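PDB 2II1: acetamidase from Bacillus halodurans, which probably hydrolyses carbon-nitrogen bonds other than peptide bonds in linear amides and binds calcium ions. Local coordinates for residues Arg56-Thr61 with Ile132-Thr137; Gly181-Ala186 with Gly201-Lys206. All coordinates share one frame; numbering follows the deposited sequence.

Interaction 1: Arg56-Thr61 with Ile132-Thr137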
ATOM      1  N   ARG A  56       4.180  30.128  -6.358  1.00 26.66           N
ATOM      2  CA  ARG A  56       3.125  29.848  -7.326  1.00 26.63           C
ATOM      3  C   ARG A  56       2.962  28.363  -7.636  1.00 25.00           C
ATOM      4  O   ARG A  56       2.310  27.994  -8.598  1.00 26.09           O
ATOM      5  CB  ARG A  56       3.388  30.628  -8.603  1.00 27.23           C
ATOM      6  CG  ARG A  56       3.168  32.115  -8.456  1.00 28.24           C
ATOM      7  CD  ARG A  56       3.614  32.805  -9.723  1.00 31.60           C
ATOM      8  NE  ARG A  56       2.785  32.401 -10.857  1.00 29.98           N
ATOM      9  CZ  ARG A  56       3.178  32.386 -12.123  1.00 28.32           C
ATOM     10  NH1 ARG A  56       4.415  32.742 -12.459  1.00 30.55           N
ATOM     11  NH2 ARG A  56       2.315  32.000 -13.058  1.00 31.39           N
ATOM     12  N   VAL A  57       3.544  27.522  -6.797  1.00 25.26           N
ATOM     13  CA  VAL A  57       3.389  26.083  -6.900  1.00 24.16           C
ATOM     14  C   VAL A  57       2.123  25.675  -6.133  1.00 23.56           C
ATOM     15  O   VAL A  57       1.721  26.333  -5.176  1.00 23.62           O
ATOM     16  CB  VAL A  57       4.654  25.359  -6.350  1.00 24.41           C
ATOM     17  CG1 VAL A  57       4.431  23.853  -6.255  1.00 27.04           C
ATOM     18  CG2 VAL A  57       5.881  25.693  -7.233  1.00 22.83           C
ATOM     19  N   ASN A  58       1.495  24.593  -6.575  1.00 24.00           N
ATOM     20  CA  ASN A  58       0.287  24.066  -5.965  1.00 22.14           C
ATOM     21  C   ASN A  58      -0.888  25.059  -6.035  1.00 21.46           C
ATOM     22  O   ASN A  58      -1.467  25.438  -5.000  1.00 23.13           O
ATOM     23  CB  ASN A  58       0.577  23.583  -4.529  1.00 22.59           C
ATOM     24  CG  ASN A  58       1.118  22.166  -4.486  1.00 27.40           C
ATOM     25  OD1 ASN A  58       0.578  21.265  -5.138  1.00 30.01           O
ATOM     26  ND2 ASN A  58       2.184  21.957  -3.721  1.00 20.07           N
ATOM     27  N   PRO A  59      -1.242  25.494  -7.261  1.00 17.65           N
ATOM     28  CA  PRO A  59      -2.457  26.262  -7.432  1.00 16.57           C
ATOM     29  C   PRO A  59      -3.697  25.374  -7.391  1.00 16.88           C
ATOM     30  O   PRO A  59      -3.703  24.276  -7.963  1.00 18.39           O
ATOM     31  CB  PRO A  59      -2.274  26.880  -8.815  1.00 17.94           C
ATOM     32  CG  PRO A  59      -1.442  25.876  -9.548  1.00 16.52           C
ATOM     33  CD  PRO A  59      -0.506  25.344  -8.531  1.00 15.54           C
ATOM     34  N   ALA A  60      -4.735  25.848  -6.707  1.00 14.92           N
ATOM     35  CA  ALA A  60      -6.033  25.210  -6.707  1.00 12.04           C
ATOM     36  C   ALA A  60      -7.066  26.191  -7.286  1.00 13.47           C
ATOM     37  O   ALA A  60      -7.063  27.356  -6.928  1.00 15.91           O
ATOM     38  CB  ALA A  60      -6.410  24.795  -5.301  1.00  8.89           C
ATOM     39  N   THR A  61      -7.908  25.719  -8.211  1.00 14.88           N
ATOM     40  CA  THR A  61      -9.037  26.494  -8.721  1.00 12.08           C
ATOM     41  C   THR A  61     -10.151  26.477  -7.664  1.00 11.17           C
ATOM     42  O   THR A  61     -10.493  25.423  -7.143  1.00 10.70           O
ATOM     43  CB  THR A  61      -9.546  25.930 -10.069  1.00 14.95           C
ATOM     44  OG1 THR A  61      -8.492  25.994 -11.048  1.00 14.43           O
ATOM     45  CG2 THR A  61     -10.786  26.695 -10.565  1.00  4.97           C
ATOM     46  N   ILE A 132      -7.007  13.488  -9.533  1.00 13.40           N
ATOM     47  CA  ILE A 132      -6.862  14.771  -8.869  1.00 13.04           C
ATOM     48  C   ILE A 132      -5.961  14.666  -7.612  1.00 11.23           C
ATOM     49  O   ILE A 132      -6.281  13.931  -6.661  1.00 11.29           O
ATOM     50  CB  ILE A 132      -8.245  15.300  -8.374  1.00 13.59           C
ATOM     51  CG1 ILE A 132      -9.267  15.361  -9.485  1.00 10.99           C
ATOM     52  CG2 ILE A 132      -8.113  16.688  -7.792  1.00  7.38           C
ATOM     53  CD1 ILE A 132     -10.684  15.437  -8.943  1.00 10.73           C
ATOM     54  N   GLY A 133      -4.897  15.459  -7.571  1.00  8.45           N
ATOM     55  CA  GLY A 133      -3.946  15.394  -6.466  1.00  9.09           C
ATOM     56  C   GLY A 133      -4.310  16.244  -5.253  1.00  8.40           C
ATOM     57  O   GLY A 133      -4.046  15.856  -4.110  1.00 12.54           O
ATOM     58  N   VAL A 134      -4.851  17.420  -5.508  1.00  8.70           N
ATOM     59  CA  VAL A 134      -5.202  18.399  -4.488  1.00 10.37           C
ATOM     60  C   VAL A 134      -6.691  18.632  -4.593  1.00  9.80           C
ATOM     61  O   VAL A 134      -7.173  19.145  -5.602  1.00 10.53           O
ATOM     62  CB  VAL A 134      -4.457  19.747  -4.668  1.00 11.35           C
ATOM     63  CG1 VAL A 134      -5.103  20.839  -3.825  1.00  7.36           C
ATOM     64  CG2 VAL A 134      -2.995  19.593  -4.320  1.00 13.58           C
ATOM     65  N   ILE A 135      -7.412  18.184  -3.570  1.00 10.71           N
ATOM     66  CA  ILE A 135      -8.822  18.477  -3.422  1.00 12.36           C
ATOM     67  C   ILE A 135      -9.096  18.710  -1.931  1.00 12.26           C
ATOM     68  O   ILE A 135      -8.721  17.894  -1.113  1.00 12.32           O
ATOM     69  CB  ILE A 135      -9.694  17.326  -3.989  1.00 10.96           C
ATOM     70  CG1 ILE A 135     -11.170  17.768  -4.074  1.00 16.25           C
ATOM     71  CG2 ILE A 135      -9.516  16.057  -3.174  1.00 17.87           C
ATOM     72  CD1 ILE A 135     -12.043  16.838  -4.856  1.00 13.63           C
ATOM     73  N   GLY A 136      -9.745  19.824  -1.575  1.00 11.71           N
ATOM     74  CA  GLY A 136      -9.964  20.129  -0.175  1.00 10.71           C
ATOM     75  C   GLY A 136     -10.970  21.222   0.085  1.00 12.87           C
ATOM     76  O   GLY A 136     -11.337  21.981  -0.830  1.00 13.39           O
ATOM     77  N   THR A 137     -11.444  21.251   1.330  1.00 11.17           N
ATOM     78  CA  THR A 137     -12.300  22.321   1.856  1.00  9.85           C
ATOM     79  C   THR A 137     -11.473  23.174   2.842  1.00 12.94           C
ATOM     80  O   THR A 137     -10.332  22.825   3.173  1.00 10.89           O
ATOM     81  CB  THR A 137     -13.560  21.720   2.532  1.00  9.22           C
ATOM     82  OG1 THR A 137     -13.181  20.841   3.602  1.00 10.29           O
ATOM     83  CG2 THR A 137     -14.406  20.943   1.497  1.00  7.89           C
TER
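Val-134 meets Ala-60 and Asn-58 with one methyl each, and these two touches are the whole of a small, buried contact without hydrogen bonds between the segments. From CB, which points toward 56-61, the valine splits into two branches. CG1 is anti to the backbone N (chi1 165°) and faces the methyl of Ala-60, with Val-134 CG1 4.4 Å from Ala-60 CB, an apolar contact at the loose end of packing range. CG2 takes the place beside the backbone N and approaches the amide of Asn-58, with Val-134 CG2 4.0 Å from Asn-58 OD1. No hydrogen-bonding partner is modelled for this oxygen, which the methyl helps to bury but cannot satisfy. The first bond of the Asn-58 side chain runs across the contact, while its amide end turns nearer to Val-134; the nearest side-chain atom of Asn-58 lies about 5 Å from a bound calcium ion. The loop is held separately, through backbone bonding of Asn-58 with Cys-37 and a bond from Asn-146 ND2 to Asn-58 O. Met-14, from strand 13-14, touches both Ala-60 and Val-134. Strands 60-67 and 131-136 do not pair here: each runs antiparallel to strand 176-184, which gives Ala-179 to pack on Ala-60 and Asp-182 to pack on Val-134.

Interaction 2: Gly181-Ala186 with Gly201-Lys206; sequences GDLHAA and GTVTLK. With CA (calcium ion), chain F; CA (calcium ion), chain E.
Leu-183 rests a methyl on the backbone of Gly-201, where the absence of a side chain lets Leu-183 CD1 come within 3.7 Å of Gly-201 CA. Its other methyl meets the valine two residues on, with Leu-183 CD2 3.7 Å from Val-203 CG2, so the leucine fork spans two positions at the start of strand 201-210. The two strand segments run nearly at right angles (102°, axes 8.5 Å apart), and no hydrogen bond joins them. Ile-132 touches both Leu-183 and Val-203, and Ile-82 packs on the leucine.

The residues flanking Leu-183 serve a metal site instead. Asp-182, with CG anti to its own N (chi1 -173°), bridges two calcium ions 3.7 Å apart: OD1 binds the chain F ion at 2.1 Å and OD2 the chain E ion at 2.4 Å. His-184 NE2 binds the chain F ion at 2.1 Å, and Asp-182 O lies above the rim of its ring. Glu-198 completes the protein ligands of that ion, Asn-155 and Asp-157 those of the other, and water 2 bridges the ions. A strand that alternates metal ligands with a core leucine, around a carboxylate-bridged pair of ions, resembles the binuclear centres of many metal-dependent hydrolases.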
ATOM      1  N   GLY A 181      -7.090  20.922  -7.771  1.00 11.59           N
ATOM      2  CA  GLY A 181      -5.949  21.181  -8.613  1.00 13.71           C
ATOM      3  C   GLY A 181      -5.068  19.966  -8.739  1.00 14.28           C
ATOM      4  O   GLY A 181      -5.450  18.853  -8.368  1.00 16.52           O
ATOM      5  N   ASP A 182      -3.883  20.197  -9.277  1.00 15.46           N
ATOM      6  CA  ASP A 182      -2.826  19.206  -9.271  1.00 14.53           C
ATOM      7  C   ASP A 182      -3.248  17.894  -9.883  1.00 12.50           C
ATOM      8  O   ASP A 182      -3.156  16.838  -9.231  1.00 11.99           O
ATOM      9  CB  ASP A 182      -2.341  18.981  -7.840  1.00 10.63           C
ATOM     10  CG  ASP A 182      -1.128  18.102  -7.769  1.00 18.41           C
ATOM     11  OD1 ASP A 182      -0.248  18.264  -8.631  1.00  5.19           O
ATOM     12  OD2 ASP A 182      -1.025  17.244  -6.857  1.00 13.61           O
ATOM     13  N   LEU A 183      -3.661  17.960 -11.146  1.00 12.21           N
ATOM     14  CA  LEU A 183      -4.056  16.792 -11.912  1.00 12.14           C
ATOM     15  C   LEU A 183      -2.808  16.044 -12.380  1.00 10.86           C
ATOM     16  O   LEU A 183      -1.766  16.666 -12.586  1.00  9.63           O
ATOM     17  CB  LEU A 183      -4.896  17.209 -13.118  1.00  9.94           C
ATOM     18  CG  LEU A 183      -6.161  18.037 -12.892  1.00 13.96           C
ATOM     19  CD1 LEU A 183      -6.950  18.159 -14.211  1.00 10.72           C
ATOM     20  CD2 LEU A 183      -7.042  17.441 -11.792  1.00 11.79           C
ATOM     21  N   HIS A 184      -2.927  14.713 -12.516  1.00 11.65           N
ATOM     22  CA  HIS A 184      -1.859  13.862 -13.045  1.00  9.69           C
ATOM     23  C   HIS A 184      -2.421  12.979 -14.121  1.00 11.48           C
ATOM     24  O   HIS A 184      -3.574  12.560 -14.060  1.00 12.63           O
ATOM     25  CB  HIS A 184      -1.223  12.963 -11.998  1.00 11.22           C
ATOM     26  CG  HIS A 184      -0.660  13.712 -10.835  1.00  7.54           C
ATOM     27  ND1 HIS A 184      -0.726  13.242  -9.540  1.00 19.35           N
ATOM     28  CD2 HIS A 184      -0.047  14.915 -10.767  1.00 20.71           C
ATOM     29  CE1 HIS A 184      -0.157  14.117  -8.727  1.00 16.89           C
ATOM     30  NE2 HIS A 184       0.252  15.148  -9.446  1.00  5.08           N
ATOM     31  N   ALA A 185      -1.566  12.703 -15.093  1.00  7.16           N
ATOM     32  CA  ALA A 185      -1.877  11.834 -16.201  1.00  8.54           C
ATOM     33  C   ALA A 185      -1.518  10.387 -15.811  1.00  9.50           C
ATOM     34  O   ALA A 185      -2.035   9.414 -16.379  1.00 10.15           O
ATOM     35  CB  ALA A 185      -1.098  12.312 -17.424  1.00  7.42           C
ATOM     36  N   ALA A 186      -0.636  10.256 -14.820  1.00 10.17           N
ATOM     37  CA  ALA A 186      -0.261   8.980 -14.282  1.00  9.01           C
ATOM     38  C   ALA A 186       0.457   9.209 -12.983  1.00 10.76           C
ATOM     39  O   ALA A 186       1.110  10.249 -12.811  1.00 11.43           O
ATOM     40  CB  ALA A 186       0.649   8.249 -15.248  1.00 12.58           C
ATOM     41  N   GLY A 201      -5.695  20.594 -16.885  1.00 14.52           N
ATOM     42  CA  GLY A 201      -6.905  20.026 -17.400  1.00 13.45           C
ATOM     43  C   GLY A 201      -8.170  20.595 -16.806  1.00 14.00           C
ATOM     44  O   GLY A 201      -8.186  21.706 -16.263  1.00 11.82           O
ATOM     45  N   THR A 202      -9.242  19.812 -16.940  1.00 15.68           N
ATOM     46  CA  THR A 202     -10.569  20.226 -16.536  1.00 15.64           C
ATOM     47  C   THR A 202     -11.282  19.089 -15.795  1.00 14.54           C
ATOM     48  O   THR A 202     -11.304  17.941 -16.249  1.00 12.51           O
ATOM     49  CB  THR A 202     -11.407  20.603 -17.775  1.00 15.09           C
ATOM     50  OG1 THR A 202     -10.731  21.626 -18.514  1.00 18.33           O
ATOM     51  CG2 THR A 202     -12.784  21.077 -17.364  1.00 17.59           C
ATOM     52  N   VAL A 203     -11.855  19.405 -14.640  1.00 13.60           N
ATOM     53  CA  VAL A 203     -12.557  18.398 -13.865  1.00 11.40           C
ATOM     54  C   VAL A 203     -14.022  18.752 -13.925  1.00 13.13           C
ATOM     55  O   VAL A 203     -14.375  19.929 -13.804  1.00 12.86           O
ATOM     56  CB  VAL A 203     -12.055  18.327 -12.399  1.00 10.83           C
ATOM     57  CG1 VAL A 203     -12.973  17.460 -11.567  1.00 13.75           C
ATOM     58  CG2 VAL A 203     -10.675  17.770 -12.354  1.00  5.08           C
ATOM     59  N   THR A 204     -14.852  17.734 -14.169  1.00 11.73           N
ATOM     60  CA  THR A 204     -16.297  17.849 -14.074  1.00 12.45           C
ATOM     61  C   THR A 204     -16.734  16.998 -12.901  1.00 12.49           C
ATOM     62  O   THR A 204     -16.391  15.825 -12.812  1.00 13.67           O
ATOM     63  CB  THR A 204     -16.986  17.409 -15.388  1.00 13.57           C
ATOM     64  OG1 THR A 204     -16.517  18.240 -16.450  1.00 13.49           O
ATOM     65  CG2 THR A 204     -18.517  17.518 -15.308  1.00 13.07           C
ATOM     66  N   LEU A 205     -17.468  17.617 -11.979  1.00 12.87           N
ATOM     67  CA  LEU A 205     -17.943  16.939 -10.788  1.00 12.26           C
ATOM     68  C   LEU A 205     -19.377  17.354 -10.457  1.00 13.15           C
ATOM     69  O   LEU A 205     -19.835  18.415 -10.886  1.00 14.23           O
ATOM     70  CB  LEU A 205     -16.982  17.230  -9.624  1.00 11.36           C
ATOM     71  CG  LEU A 205     -16.677  18.671  -9.211  1.00 16.52           C
ATOM     72  CD1 LEU A 205     -17.738  19.239  -8.301  1.00 18.52           C
ATOM     73  CD2 LEU A 205     -15.373  18.764  -8.493  1.00 11.03           C
ATOM     74  N   LYS A 206     -20.074  16.507  -9.703  1.00 12.04           N
ATOM     75  CA  LYS A 206     -21.332  16.876  -9.050  1.00 14.96           C
ATOM     76  C   LYS A 206     -21.103  16.996  -7.536  1.00 13.87           C
ATOM     77  O   LYS A 206     -20.490  16.094  -6.883  1.00 11.97           O
ATOM     78  CB  LYS A 206     -22.394  15.817  -9.360  1.00 16.31           C
ATOM     79  CG  LYS A 206     -23.789  16.132  -8.823  1.00 22.56           C
ATOM     80  CD  LYS A 206     -24.839  15.143  -9.361  1.00 19.05           C
ATOM     81  CE  LYS A 206     -26.121  15.148  -8.485  1.00 19.83           C
ATOM     82  NZ  LYS A 206     -27.324  14.656  -9.226  1.00 24.19           N
TER
HETATM   83 CA    CA F 401       1.292  16.862  -8.731  1.00 13.37          CA
HETATM   84 CA    CA E 400       0.595  16.706  -5.127  1.00 15.04          CA
HETATM   85  O   HOH W   1       2.635  16.878  -3.989  1.00 14.95           O
HETATM   86  O   HOH W   2       2.011  16.129  -7.048  1.00 22.75           O

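Interactions 1 and 2 both draw on strand 176-184 or its neighbours: 131-136 pairs with it directly, through Gly-133 N to Asp-182 O and Val-134 O to Gly-181 N, each 2.8 Å and probably a hydrogen bond. Interaction 1 is the more buried, with an amide oxygen against one valine methyl and the metal ions a few ångströms away but no ligand in its segments. Interaction 2 is partly buried, sets methyls against backbone and a valine without hydrogen bonds, and carries two metal ligands on its first segment. Interaction 1 joins the start of one strand, and the loop before it, to another strand of the same sheet; interaction 2 packs that sheet on the one holding strand 201-210.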